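Local coordinates for probable 2-hydroxyhepta-2,4-diene-1,7-dioate isomerase (Thermus thermophilus, PDB 2DFU), which catalyses the isomerisation of 2-hydroxyhepta-2,4-diene-1,7-dioate, and probably depends on a bound metal ion as a member of the fumarylacetoacetate hydrolase family, at the interface of chains A and B. Numbering follows the deposited sequence. Chains: chain A/B, probable 2-hydroxyhepta-2,4-diene-1,7-dioate isomerase.

The interface of chains A and B. Residues chain A 81-82, 84, 159, 163-164; chain B 49, 80, 216-217.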
loop_
_atom_site.group_PDB
_atom_site.type_symbol
_atom_site.label_atom_id
_atom_site.label_comp_id
_atom_site.label_asym_id
_atom_site.label_seq_id
_atom_site.Cartn_x
_atom_site.Cartn_y
_atom_site.Cartn_z
ATOM N N LYS A 81 -3.874 -4.202 0.324
ATOM C CA LYS A 81 -2.877 -5.168 0.754
ATOM C C LYS A 81 -1.557 -4.456 0.489
ATOM O O LYS A 81 -1.421 -3.741 -0.505
ATOM C CB LYS A 81 -2.958 -6.462 -0.065
ATOM C CG LYS A 81 -4.095 -7.391 0.342
ATOM C CD LYS A 81 -4.334 -8.480 -0.702
ATOM C CE LYS A 81 -3.803 -9.844 -0.290
ATOM N NZ LYS A 81 -4.694 -10.576 0.652
ATOM N N GLY A 82 -0.599 -4.606 1.391
ATOM C CA GLY A 82 0.684 -3.969 1.172
ATOM C C GLY A 82 1.541 -4.891 0.329
ATOM O O GLY A 82 1.239 -6.076 0.234
ATOM N N ASN A 84 4.166 -6.229 0.973
ATOM C CA ASN A 84 4.738 -7.276 1.818
ATOM C C ASN A 84 3.947 -8.587 1.706
ATOM O O ASN A 84 4.466 -9.659 2.018
ATOM C CB ASN A 84 4.748 -6.832 3.278
ATOM C CG ASN A 84 3.345 -6.597 3.824
ATOM O OD1 ASN A 84 2.662 -5.653 3.422
ATOM N ND2 ASN A 84 2.906 -7.464 4.729
ATOM N N VAL A 159 -6.284 -5.288 8.162
ATOM C CA VAL A 159 -4.850 -5.239 7.936
ATOM C C VAL A 159 -4.155 -6.586 8.143
ATOM O O VAL A 159 -3.530 -7.103 7.213
ATOM C CB VAL A 159 -4.174 -4.163 8.796
ATOM C CG1 VAL A 159 -2.685 -4.124 8.497
ATOM C CG2 VAL A 159 -4.792 -2.808 8.489
ATOM N N SER A 163 -3.438 -8.398 4.855
ATOM C CA SER A 163 -2.124 -7.905 4.485
ATOM C C SER A 163 -0.911 -8.414 5.264
ATOM O O SER A 163 0.129 -7.749 5.300
ATOM C CB SER A 163 -2.150 -6.377 4.509
ATOM O OG SER A 163 -1.050 -5.842 3.794
ATOM N N ALA A 164 -1.036 -9.583 5.883
ATOM C CA ALA A 164 0.085 -10.168 6.612
ATOM C C ALA A 164 1.106 -10.610 5.564
ATOM O O ALA A 164 0.753 -10.797 4.401
ATOM C CB ALA A 164 -0.389 -11.381 7.430
ATOM N N LYS B 49 4.538 1.125 1.709
ATOM C CA LYS B 49 3.208 1.162 2.322
ATOM C C LYS B 49 3.155 2.141 3.494
ATOM O O LYS B 49 4.180 2.501 4.075
ATOM C CB LYS B 49 2.784 -0.230 2.805
ATOM C CG LYS B 49 3.706 -0.839 3.844
ATOM C CD LYS B 49 3.257 -2.242 4.239
ATOM C CE LYS B 49 4.283 -2.898 5.167
ATOM N NZ LYS B 49 5.626 -3.019 4.519
ATOM N N LEU B 80 -4.641 1.067 6.405
ATOM C CA LEU B 80 -3.638 1.395 5.400
ATOM C C LEU B 80 -3.985 2.552 4.483
ATOM O O LEU B 80 -5.157 2.824 4.212
ATOM C CB LEU B 80 -3.357 0.174 4.520
ATOM C CG LEU B 80 -2.720 -1.074 5.133
ATOM C CD1 LEU B 80 -2.777 -2.236 4.132
ATOM C CD2 LEU B 80 -1.284 -0.765 5.521
ATOM N N PHE B 216 3.417 -9.469 12.277
ATOM C CA PHE B 216 2.732 -10.104 11.155
ATOM C C PHE B 216 3.021 -9.414 9.827
ATOM O O PHE B 216 2.785 -9.981 8.757
ATOM C CB PHE B 216 1.227 -10.076 11.406
ATOM C CG PHE B 216 0.631 -8.700 11.323
ATOM C CD1 PHE B 216 0.195 -8.190 10.105
ATOM C CD2 PHE B 216 0.528 -7.905 12.458
ATOM C CE1 PHE B 216 -0.338 -6.900 10.016
ATOM C CE2 PHE B 216 -0.003 -6.614 12.381
ATOM C CZ PHE B 216 -0.436 -6.112 11.159
ATOM N N MET B 217 3.518 -8.185 9.905
ATOM C CA MET B 217 3.815 -7.397 8.712
ATOM C C MET B 217 5.211 -6.782 8.741
ATOM O O MET B 217 5.534 -5.988 9.625
ATOM C CB MET B 217 2.758 -6.298 8.562
ATOM C CG MET B 217 3.147 -5.143 7.652
ATOM S SD MET B 217 1.848 -3.876 7.570
ATOM C CE MET B 217 0.788 -4.570 6.286
#
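B:Met217 reaches A:Ser163 with an extended chain, CG anti to the backbone N, and the bend at its last torsion (chi3 -85°) turns the methyl CE onto the serine. Facing it, A:Asn84 has CG tucked in over its own backbone, flanked by N and C (chi1 63°), and the asparagine side chain crosses those of B:Met217 and B:Lys49 at about a right angle. This patch, which hides 215 Å² of surface summed over its residues, belongs to the two-fold interface between two copies of a fumarylacetoacetate hydrolase-family fold, probably the biological dimer, and recurs with the chains exchanged. CE of B:Met217 lies 3.3 Å from the hydroxyl OG of A:Ser163 and 3.4 Å from its carbonyl O, a methyl packed on oxygens rather than bonded to them. Both oxygens are engaged within chain A. The backbone N of A:Gly82 donates to OG of A:Ser163 over 2.7 Å in a nearly straight bond. ND2 of A:Asn84 donates to O of A:Ser163 at 2.8 Å, tilted 26° from the carbonyl plane, and this bond should restrain rotation of the amide. The same ND2 rests 3.7 Å from CG of B:Met217. At the other branch of the amide, OD1 of A:Asn84 meets the methylene CD of B:Lys49 at 3.6 Å; the bend at the end of that lysine carries NZ past the amide, beyond bonding reach. An alanine in place of A:Asn84 would probably leave the A:Ser163 carbonyl without this donor and open a gap beside the B:Lys49 methylenes and the B:Met217 thioether chain. B:Leu80, on strand 78-81, points CD1 at OG of A:Ser163 from 4.0 Å. Beyond the methionine, the side chains of A:Val159 and B:Phe216 cross at about a right angle, CG1 of the valine touching ring atom CE1 at 3.9 Å, and A:Ala164 packs against the phenylalanine's carbonyl O.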